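Side-chain contacts in esterase E25 (Uncultured bacterium, PDB 4Q05), which probably hydrolyses ester bonds as a dimeric alpha/beta hydrolase of the bacterial hormone-sensitive lipase family, in its GTSAG motif subfamily: residues A[176-179]-A[180-184]; A[186-189]-A[190-194]; A[216-219]-A[220-224]; A[311-314]-A[315-319]. All coordinates share one frame; numbering follows the deposited sequence.

Contact 1: residues A[176-179]-A[180-184]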
loop_
_atom_site.group_PDB
_atom_site.type_symbol
_atom_site.label_atom_id
_atom_site.label_comp_id
_atom_site.label_asym_id
_atom_site.label_seq_id
_atom_site.Cartn_x
_atom_site.Cartn_y
_atom_site.Cartn_z
ATOM N N PRO A 176 -22.347 24.882 -7.392
ATOM C CA PRO A 176 -22.530 23.792 -6.433
ATOM C C PRO A 176 -22.594 22.457 -7.148
ATOM O O PRO A 176 -23.002 22.393 -8.314
ATOM C CB PRO A 176 -23.883 24.121 -5.794
ATOM C CG PRO A 176 -24.010 25.609 -5.931
ATOM C CD PRO A 176 -23.380 25.927 -7.258
ATOM N N ALA A 177 -22.175 21.398 -6.469
ATOM C CA ALA A 177 -22.386 20.062 -6.995
ATOM C C ALA A 177 -23.868 19.981 -7.380
ATOM O O ALA A 177 -24.694 20.647 -6.757
ATOM C CB ALA A 177 -22.046 19.039 -5.938
ATOM N N PRO A 178 -24.213 19.175 -8.399
ATOM C CA PRO A 178 -23.327 18.299 -9.160
ATOM C C PRO A 178 -22.837 18.933 -10.458
ATOM O O PRO A 178 -22.668 18.215 -11.435
ATOM C CB PRO A 178 -24.244 17.127 -9.494
ATOM C CG PRO A 178 -25.560 17.797 -9.762
ATOM C CD PRO A 178 -25.612 19.022 -8.843
ATOM N N ALA A 179 -22.608 20.243 -10.481
ATOM C CA ALA A 179 -22.082 20.869 -11.689
ATOM C C ALA A 179 -20.794 20.182 -12.197
ATOM O O ALA A 179 -20.649 19.907 -13.393
ATOM C CB ALA A 179 -21.859 22.356 -11.466
ATOM N N ALA A 180 -19.866 19.892 -11.291
ATOM C CA ALA A 180 -18.620 19.239 -11.691
ATOM C C ALA A 180 -18.897 17.858 -12.278
ATOM O O ALA A 180 -18.404 17.506 -13.346
ATOM C CB ALA A 180 -17.640 19.131 -10.496
ATOM N N ARG A 181 -19.688 17.072 -11.561
ATOM C CA ARG A 181 -20.114 15.769 -12.050
ATOM C C ARG A 181 -20.679 15.899 -13.462
ATOM O O ARG A 181 -20.302 15.146 -14.367
ATOM C CB ARG A 181 -21.166 15.206 -11.095
ATOM C CG ARG A 181 -22.033 14.062 -11.611
ATOM C CD ARG A 181 -23.090 13.754 -10.552
ATOM N NE ARG A 181 -23.796 12.504 -10.795
ATOM C CZ ARG A 181 -23.440 11.326 -10.288
ATOM N NH1 ARG A 181 -22.371 11.220 -9.497
ATOM N NH2 ARG A 181 -24.157 10.249 -10.578
ATOM N N ASP A 182 -21.582 16.858 -13.645
ATOM C CA ASP A 182 -22.228 17.064 -14.944
ATOM C C ASP A 182 -21.207 17.357 -16.037
ATOM O O ASP A 182 -21.271 16.793 -17.134
ATOM C CB ASP A 182 -23.256 18.209 -14.875
ATOM C CG ASP A 182 -24.501 17.841 -14.068
ATOM O OD1 ASP A 182 -24.723 16.638 -13.803
ATOM O OD2 ASP A 182 -25.255 18.765 -13.699
ATOM N N ASP A 183 -20.272 18.251 -15.732
ATOM C CA ASP A 183 -19.221 18.605 -16.679
ATOM C C ASP A 183 -18.379 17.420 -17.101
ATOM O O ASP A 183 -18.086 17.242 -18.293
ATOM C CB ASP A 183 -18.319 19.693 -16.111
ATOM C CG ASP A 183 -19.007 21.040 -16.068
ATOM O OD1 ASP A 183 -20.140 21.123 -16.587
ATOM O OD2 ASP A 183 -18.414 21.997 -15.527
ATOM N N VAL A 184 -17.982 16.599 -16.141
ATOM C CA VAL A 184 -17.194 15.436 -16.508
ATOM C C VAL A 184 -18.022 14.506 -17.391
ATOM O O VAL A 184 -17.557 14.047 -18.429
ATOM C CB VAL A 184 -16.627 14.705 -15.284
ATOM C CG1 VAL A 184 -15.934 13.441 -15.718
ATOM C CG2 VAL A 184 -15.647 15.623 -14.554
#
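With CG of Arg181 swung opposite its own backbone N (chi1 163°) and the chain extended from there to NE, the start of that chain, CB and CD, brushes Pro178 CB (CD at 3.7 Å) before the rest leads away toward helix 206-221, where the guanidinium end packs on His218. Asp182 takes the other common choice: CG stands beside its backbone N (chi1 -71°), which lays the carboxylate next to the same proline, both side chains pointing the same way. Pro178 thus meets Arg181 through CB and Asp182 more loosely through its CG, 4.1 Å from OD2; the carboxylate carbon, CG of Asp182, lies 3.2 Å from Pro178 O.

Beneath the side chains the first helical bonds close. The amide of Asp182 donates to Pro178 O at 2.8 Å, and Asp183 N donates to Ala179 O at 2.9 Å. The carboxylate of Asp183 looks elsewhere, forming a salt bridge with Arg170, while the small methyl of Ala180 faces Tyr169 and Leu211. Pro178, which follows a cis peptide bond, has no N-H, but its carbonyl accepts the first-turn bond from Asp182 N. This is a helix N-terminus with proline as the N-cap residue, starting helix 179-194 of the alpha/beta hydrolase fold after the loop that follows strand 164-168.

Contact 2: residues A[186-189]-A[190-194]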
loop_
_atom_site.group_PDB
_atom_site.type_symbol
_atom_site.label_atom_id
_atom_site.label_comp_id
_atom_site.label_asym_id
_atom_site.label_seq_id
_atom_site.Cartn_x
_atom_site.Cartn_y
_atom_site.Cartn_z
ATOM N N THR A 186 -20.514 15.303 -19.316
ATOM C CA THR A 186 -20.717 15.969 -20.604
ATOM C C THR A 186 -19.546 15.734 -21.537
ATOM O O THR A 186 -19.723 15.362 -22.694
ATOM C CB THR A 186 -20.915 17.491 -20.411
ATOM O OG1 THR A 186 -22.168 17.727 -19.768
ATOM C CG2 THR A 186 -20.905 18.217 -21.738
ATOM N N VAL A 187 -18.335 15.938 -21.029
ATOM C CA VAL A 187 -17.156 15.741 -21.853
ATOM C C VAL A 187 -17.007 14.277 -22.236
ATOM O O VAL A 187 -16.718 13.946 -23.390
ATOM C CB VAL A 187 -15.880 16.232 -21.140
ATOM C CG1 VAL A 187 -14.638 15.791 -21.906
ATOM C CG2 VAL A 187 -15.915 17.735 -21.007
ATOM N N TYR A 188 -17.217 13.391 -21.273
ATOM C CA TYR A 188 -17.110 11.961 -21.562
ATOM C C TYR A 188 -18.094 11.524 -22.658
ATOM O O TYR A 188 -17.713 10.831 -23.602
ATOM C CB TYR A 188 -17.333 11.132 -20.299
ATOM C CG TYR A 188 -17.077 9.659 -20.498
ATOM C CD1 TYR A 188 -15.775 9.169 -20.573
ATOM C CD2 TYR A 188 -18.130 8.760 -20.614
ATOM C CE1 TYR A 188 -15.528 7.824 -20.760
ATOM C CE2 TYR A 188 -17.896 7.412 -20.795
ATOM C CZ TYR A 188 -16.588 6.949 -20.861
ATOM O OH TYR A 188 -16.337 5.608 -21.043
ATOM N N GLN A 189 -19.358 11.923 -22.529
ATOM C CA GLN A 189 -20.353 11.564 -23.540
ATOM C C GLN A 189 -19.935 12.053 -24.909
ATOM O O GLN A 189 -20.043 11.329 -25.897
ATOM C CB GLN A 189 -21.729 12.130 -23.189
ATOM C CG GLN A 189 -22.484 11.297 -22.167
ATOM C CD GLN A 189 -23.885 10.905 -22.636
ATOM O OE1 GLN A 189 -24.747 11.771 -22.863
ATOM N NE2 GLN A 189 -24.119 9.596 -22.786
ATOM N N HIS A 190 -19.454 13.290 -24.971
ATOM C CA HIS A 190 -18.997 13.843 -26.235
ATOM C C HIS A 190 -17.907 12.981 -26.842
ATOM O O HIS A 190 -17.924 12.697 -28.037
ATOM C CB HIS A 190 -18.499 15.272 -26.058
ATOM C CG HIS A 190 -17.828 15.831 -27.275
ATOM N ND1 HIS A 190 -18.530 16.376 -28.327
ATOM C CD2 HIS A 190 -16.517 15.928 -27.609
ATOM C CE1 HIS A 190 -17.686 16.786 -29.257
ATOM N NE2 HIS A 190 -16.457 16.529 -28.843
ATOM N N LEU A 191 -16.956 12.562 -26.013
ATOM C CA LEU A 191 -15.850 11.751 -26.494
ATOM C C LEU A 191 -16.315 10.419 -27.078
ATOM O O LEU A 191 -15.782 9.973 -28.092
ATOM C CB LEU A 191 -14.820 11.526 -25.377
ATOM C CG LEU A 191 -14.098 12.792 -24.913
ATOM C CD1 LEU A 191 -13.293 12.519 -23.651
ATOM C CD2 LEU A 191 -13.202 13.333 -26.030
ATOM N N LEU A 192 -17.300 9.789 -26.441
ATOM C CA LEU A 192 -17.843 8.531 -26.949
ATOM C C LEU A 192 -18.521 8.687 -28.312
ATOM O O LEU A 192 -18.583 7.729 -29.078
ATOM C CB LEU A 192 -18.823 7.902 -25.962
ATOM C CG LEU A 192 -18.230 7.389 -24.646
ATOM C CD1 LEU A 192 -18.967 6.161 -24.160
ATOM C CD2 LEU A 192 -16.759 7.088 -24.804
ATOM N N LYS A 193 -19.034 9.880 -28.610
ATOM C CA LYS A 193 -19.556 10.163 -29.947
ATOM C C LYS A 193 -18.425 10.085 -30.966
ATOM O O LYS A 193 -18.654 9.818 -32.147
ATOM C CB LYS A 193 -20.208 11.555 -30.009
ATOM C CG LYS A 193 -21.669 11.601 -29.572
ATOM C CD LYS A 193 -22.242 13.038 -29.561
ATOM C CE LYS A 193 -22.478 13.607 -30.970
ATOM N NZ LYS A 193 -21.391 14.524 -31.458
ATOM N N GLN A 194 -17.205 10.302 -30.486
ATOM C CA GLN A 194 -16.025 10.469 -31.338
ATOM C C GLN A 194 -15.252 9.183 -31.585
ATOM O O GLN A 194 -14.556 9.058 -32.593
ATOM C CB GLN A 194 -15.057 11.458 -30.683
ATOM C CG GLN A 194 -14.827 12.741 -31.442
ATOM C CD GLN A 194 -15.766 13.843 -31.009
ATOM O OE1 GLN A 194 -15.351 14.992 -30.843
ATOM N NE2 GLN A 194 -17.040 13.503 -30.826
#
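Leu191 N donates to Val187 O at 3.0 Å, the shortest hydrogen bond between 186-189 and 190-194, and the side chain of Leu191 crowds the same oxygen, its CG lying only 3.2 Å from Val187 O. The neighbouring bonds of the helix, from His190 N to Thr186 O and from Leu192 N to Tyr188 O, are both 3.1 Å long; the next, from Lys193 N to Gln189 O, is more bent, at 146° about the hydrogen.

Side chains four residues apart pair along this ladder. Val187 and Leu191 lie side by side and point the same way, with CG1 of the valine 3.9 Å from CD1 of the leucine; both rest on the sheet, Val187 on strands 114-120 and 164-168, Leu191 on strands 164-168 and 132-136. A different face of the helix carries Tyr188 and Leu192. A chi1 of -173° swings the tyrosine ring outward from the helix, where the Leu192 side chain crosses it at a slant. CD2 of the leucine sits over one ring face in a CH-pi contact, 4.3 Å from the centroid and displaced toward the rim, while CD1 meets CE2 at 3.7 Å.

Beyond the ring, the phenol reaches the backbone: Tyr188 OH is hydrogen-bonded to Asp225 O. Thr186 OG1 turns back to Asp182 O within its own helix. The chemistry implies a division of labour, in which dispersion and CH-pi contacts carry the packing on two flanks of the helix, of which Val187 and Tyr188 are the buried members, while the tyrosine hydroxyl is satisfied by Asp225 O, in the segment after helix 206-221.

Contact 3: residues A[216-219]-A[220-224]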
loop_
_atom_site.group_PDB
_atom_site.type_symbol
_atom_site.label_atom_id
_atom_site.label_comp_id
_atom_site.label_asym_id
_atom_site.label_seq_id
_atom_site.Cartn_x
_atom_site.Cartn_y
_atom_site.Cartn_z
ATOM N N VAL A 216 -17.919 6.830 -13.081
ATOM C CA VAL A 216 -17.895 5.445 -13.522
ATOM C C VAL A 216 -19.094 4.682 -12.952
ATOM O O VAL A 216 -19.677 3.854 -13.631
ATOM C CB VAL A 216 -16.572 4.744 -13.156
ATOM C CG1 VAL A 216 -16.636 3.265 -13.525
ATOM C CG2 VAL A 216 -15.418 5.420 -13.878
ATOM N N GLN A 217 -19.451 4.963 -11.703
ATOM C CA GLN A 217 -20.608 4.329 -11.089
ATOM C C GLN A 217 -21.895 4.669 -11.846
ATOM O O GLN A 217 -22.735 3.804 -12.091
ATOM C CB GLN A 217 -20.711 4.734 -9.616
ATOM C CG GLN A 217 -19.656 4.043 -8.764
ATOM C CD GLN A 217 -19.479 4.680 -7.414
ATOM O OE1 GLN A 217 -19.626 5.887 -7.262
ATOM N NE2 GLN A 217 -19.149 3.875 -6.426
ATOM N N HIS A 218 -22.021 5.933 -12.228
ATOM C CA HIS A 218 -23.141 6.408 -13.035
ATOM C C HIS A 218 -23.176 5.689 -14.390
ATOM O O HIS A 218 -24.205 5.127 -14.777
ATOM C CB HIS A 218 -23.024 7.921 -13.226
ATOM C CG HIS A 218 -24.179 8.538 -13.958
ATOM N ND1 HIS A 218 -25.494 8.233 -13.675
ATOM C CD2 HIS A 218 -24.214 9.461 -14.951
ATOM C CE1 HIS A 218 -26.288 8.931 -14.468
ATOM N NE2 HIS A 218 -25.536 9.686 -15.250
ATOM N N LEU A 219 -22.046 5.687 -15.093
ATOM C CA LEU A 219 -21.941 4.988 -16.376
ATOM C C LEU A 219 -22.364 3.531 -16.275
ATOM O O LEU A 219 -23.058 3.014 -17.154
ATOM C CB LEU A 219 -20.519 5.052 -16.930
ATOM C CG LEU A 219 -19.937 6.431 -17.204
ATOM C CD1 LEU A 219 -18.469 6.306 -17.596
ATOM C CD2 LEU A 219 -20.737 7.151 -18.281
ATOM N N ILE A 220 -21.920 2.854 -15.223
ATOM C CA ILE A 220 -22.251 1.450 -15.056
ATOM C C ILE A 220 -23.756 1.286 -14.871
ATOM O O ILE A 220 -24.358 0.379 -15.444
ATOM C CB ILE A 220 -21.474 0.827 -13.883
ATOM C CG1 ILE A 220 -20.001 0.675 -14.263
ATOM C CG2 ILE A 220 -22.045 -0.526 -13.517
ATOM C CD1 ILE A 220 -19.094 0.439 -13.069
ATOM N N GLU A 221 -24.351 2.180 -14.088
ATOM C CA GLU A 221 -25.793 2.198 -13.863
ATOM C C GLU A 221 -26.540 2.374 -15.180
ATOM O O GLU A 221 -27.523 1.684 -15.446
ATOM C CB GLU A 221 -26.179 3.364 -12.951
ATOM C CG GLU A 221 -25.804 3.212 -11.486
ATOM C CD GLU A 221 -26.080 4.483 -10.680
ATOM O OE1 GLU A 221 -26.737 5.405 -11.227
ATOM O OE2 GLU A 221 -25.636 4.559 -9.507
ATOM N N GLN A 222 -26.073 3.328 -15.981
ATOM C CA GLN A 222 -26.710 3.699 -17.238
ATOM C C GLN A 222 -26.285 2.806 -18.397
ATOM O O GLN A 222 -26.717 3.009 -19.530
ATOM C CB GLN A 222 -26.393 5.151 -17.578
ATOM C CG GLN A 222 -26.951 6.146 -16.586
ATOM C CD GLN A 222 -28.470 6.109 -16.527
ATOM O OE1 GLN A 222 -29.062 5.959 -15.453
ATOM N NE2 GLN A 222 -29.110 6.246 -17.685
ATOM N N GLU A 223 -25.448 1.814 -18.112
ATOM C CA GLU A 223 -24.973 0.882 -19.138
ATOM C C GLU A 223 -24.246 1.588 -20.277
ATOM O O GLU A 223 -24.275 1.138 -21.420
ATOM C CB GLU A 223 -26.125 0.027 -19.685
ATOM C CG GLU A 223 -26.689 -0.948 -18.664
ATOM C CD GLU A 223 -27.983 -1.602 -19.119
ATOM O OE1 GLU A 223 -28.316 -1.512 -20.322
ATOM O OE2 GLU A 223 -28.670 -2.207 -18.266
ATOM N N VAL A 224 -23.596 2.700 -19.961
ATOM C CA VAL A 224 -22.766 3.396 -20.935
ATOM C C VAL A 224 -21.384 2.752 -20.986
ATOM O O VAL A 224 -20.900 2.241 -19.977
ATOM C CB VAL A 224 -22.630 4.877 -20.570
ATOM C CG1 VAL A 224 -21.798 5.607 -21.603
ATOM C CG2 VAL A 224 -24.009 5.508 -20.442
#
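The imidazole of His218 receives Gln222 CG over one face and Glu221 OE1 at its edge. The methylene makes a CH-pi contact, 4.0 Å from the ring centroid and 29° off the normal, and lies 3.6 Å from CE1. The glutamine amide beyond it is tilted 35° from the ring. Glu221 presents its carboxylate almost perpendicular to the imidazole, with OE1 in the ring plane but 3.9 Å from ND1, a proximity that could favour a protonated ring. Phe185 of helix 179-194 adds an edge-to-face ring contact.

These residues form the last turn of helix 206-221, within the beta-alpha-beta unit that joins strands 200-205 and 229-235. The helix ends in a Schellman motif: Glu223 takes positive phi (59°), and Val224 N reaches back to Leu219 O at 2.9 Å. The reversal brings Val224 onto Leu219, with CD2 of the leucine 3.7 Å from Val224 CB. One turn earlier, Val216 CG1 meets Ile220 CD1 at 3.8 Å. Gln217 reaches out of the helix, its NE2 donating to Pro283 O and Asp287 O.

Contact 4: residues A[311-314]-A[315-319]. With NA (sodium ion), chain C.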
loop_
_atom_site.group_PDB
_atom_site.type_symbol
_atom_site.label_atom_id
_atom_site.label_comp_id
_atom_site.label_asym_id
_atom_site.label_seq_id
_atom_site.Cartn_x
_atom_site.Cartn_y
_atom_site.Cartn_z
ATOM N N THR A 311 -9.936 1.794 -1.140
ATOM C CA THR A 311 -10.524 1.718 -2.471
ATOM C C THR A 311 -9.912 0.564 -3.269
ATOM O O THR A 311 -10.621 -0.181 -3.936
ATOM C CB THR A 311 -10.369 3.035 -3.254
ATOM O OG1 THR A 311 -11.076 4.089 -2.576
ATOM C CG2 THR A 311 -10.921 2.870 -4.656
ATOM N N HIS A 312 -8.595 0.431 -3.195
ATOM C CA HIS A 312 -7.901 -0.641 -3.884
ATOM C C HIS A 312 -8.468 -1.989 -3.445
ATOM O O HIS A 312 -8.720 -2.870 -4.267
ATOM C CB HIS A 312 -6.396 -0.608 -3.582
ATOM C CG HIS A 312 -5.659 -1.804 -4.102
ATOM N ND1 HIS A 312 -5.212 -2.819 -3.284
ATOM C CD2 HIS A 312 -5.321 -2.163 -5.363
ATOM C CE1 HIS A 312 -4.611 -3.743 -4.016
ATOM N NE2 HIS A 312 -4.672 -3.373 -5.284
ATOM N N ILE A 313 -8.668 -2.137 -2.142
ATOM C CA ILE A 313 -9.123 -3.407 -1.596
ATOM C C ILE A 313 -10.555 -3.648 -2.041
ATOM O O ILE A 313 -10.893 -4.748 -2.456
ATOM C CB ILE A 313 -9.001 -3.458 -0.053
ATOM C CG1 ILE A 313 -7.521 -3.537 0.354
ATOM C CG2 ILE A 313 -9.751 -4.671 0.521
ATOM C CD1 ILE A 313 -6.786 -4.786 -0.243
ATOM N N LYS A 314 -11.394 -2.615 -1.983
ATOM C CA LYS A 314 -12.791 -2.793 -2.387
ATOM C C LYS A 314 -12.881 -3.164 -3.867
ATOM O O LYS A 314 -13.691 -4.003 -4.264
ATOM C CB LYS A 314 -13.654 -1.554 -2.065
ATOM C CG LYS A 314 -15.164 -1.797 -2.330
ATOM C CD LYS A 314 -16.046 -0.681 -1.771
ATOM C CE LYS A 314 -17.533 -1.027 -1.940
ATOM N NZ LYS A 314 -18.423 -0.019 -1.304
ATOM N N LEU A 315 -12.040 -2.552 -4.690
ATOM C CA LEU A 315 -11.982 -2.938 -6.102
ATOM C C LEU A 315 -11.613 -4.410 -6.256
ATOM O O LEU A 315 -12.312 -5.169 -6.948
ATOM C CB LEU A 315 -10.987 -2.062 -6.872
ATOM C CG LEU A 315 -11.369 -0.584 -6.960
ATOM C CD1 LEU A 315 -10.172 0.259 -7.316
ATOM C CD2 LEU A 315 -12.481 -0.391 -7.987
ATOM N N ARG A 316 -10.516 -4.822 -5.622
ATOM C CA ARG A 316 -10.090 -6.219 -5.718
ATOM C C ARG A 316 -11.187 -7.173 -5.254
ATOM O O ARG A 316 -11.448 -8.187 -5.886
ATOM C CB ARG A 316 -8.809 -6.464 -4.919
ATOM C CG ARG A 316 -7.594 -5.679 -5.427
ATOM C CD ARG A 316 -7.165 -6.038 -6.861
ATOM N NE ARG A 316 -6.685 -7.410 -7.014
ATOM C CZ ARG A 316 -5.445 -7.755 -7.377
ATOM N NH1 ARG A 316 -4.521 -6.838 -7.631
ATOM N NH2 ARG A 316 -5.120 -9.037 -7.493
ATOM N N GLN A 317 -11.826 -6.833 -4.146
ATOM C CA GLN A 317 -12.905 -7.652 -3.611
ATOM C C GLN A 317 -14.105 -7.678 -4.552
ATOM O O GLN A 317 -14.952 -8.562 -4.466
ATOM C CB GLN A 317 -13.300 -7.166 -2.212
ATOM C CG GLN A 317 -12.252 -7.518 -1.160
ATOM C CD GLN A 317 -12.539 -6.910 0.199
ATOM O OE1 GLN A 317 -13.459 -6.122 0.358
ATOM N NE2 GLN A 317 -11.726 -7.254 1.180
ATOM N N SER A 318 -14.157 -6.722 -5.472
ATOM C CA SER A 318 -15.290 -6.619 -6.385
ATOM C C SER A 318 -14.903 -7.152 -7.750
ATOM O O SER A 318 -15.603 -6.940 -8.742
ATOM C CB SER A 318 -15.781 -5.170 -6.482
ATOM O OG SER A 318 -16.135 -4.686 -5.201
ATOM N N GLY A 319 -13.778 -7.855 -7.798
ATOM C CA GLY A 319 -13.395 -8.552 -9.007
ATOM C C GLY A 319 -12.784 -7.640 -10.045
ATOM O O GLY A 319 -12.726 -7.977 -11.226
HETATM NA NA NA C . -4.516 -2.201 -0.694
#
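A sodium ion touches the helix through His312, whose ND1 binds it at 2.8 Å, while the face of the same ring is packed by Arg316. The metal's other protein ligand is Val326 O of the second subunit, so this ion lies between the two chains. With chi1 at 172° the ring of His312 runs alongside Arg316, one turn later. Arg316 CG sits over the imidazole in a CH-pi contact, 4.0 Å from the centroid; beyond CG the arginine chain bends at chi2 and chi3, and the guanidinium plane ends up 71° from the ring. NE2 of the histidine is hydrogen-bonded to Ala322 O, which also accepts from Arg316 NH1; a proton on NE2 would leave ND1 with its lone pair for the metal. Arg316 NH2 forms a salt bridge with Glu350 of the second subunit.

Ile313 CG2 lies 3.3 Å from Gln317 NE2, and Thr311 CG2 packs beside Leu315 CD1 at 3.8 Å, toward strand 294-299. Ser318 OG donates to Lys314 O at 2.7 Å, and NZ of the extended Lys314 is hydrogen-bonded to Leu284 O and Gly286 O. Gly319, with positive phi, is the C-prime residue of a Schellman motif, its N bonding back to Arg316 O to end the helix. This is the C-terminal end of a helix in a beta-alpha-beta unit, strands 294-299 and 322-327, placed at the dimer interface of this esterase.

In the fold
Along the chain the contacts come in order from 1 to 4, all within the alpha/beta hydrolase domain and all on, or at the ends of, helices packed round its mixed sheet. Contacts 1 and 2 occupy the start and the far part of helix 179-194, their centres 15 Å apart. Contact 3, at the end of helix 206-221, lies beside both, its centre 16 Å from that of contact 1, and Tyr188 and Leu192 of contact 2 pack on its Leu219 and Val224. Contact 4, on helix 305-317, stands apart, its nearest atoms about 6 Å from contact 3 and its centre 26 Å from contact 1. The first three therefore knit two adjacent helices together, whereas the fourth meets the second subunit.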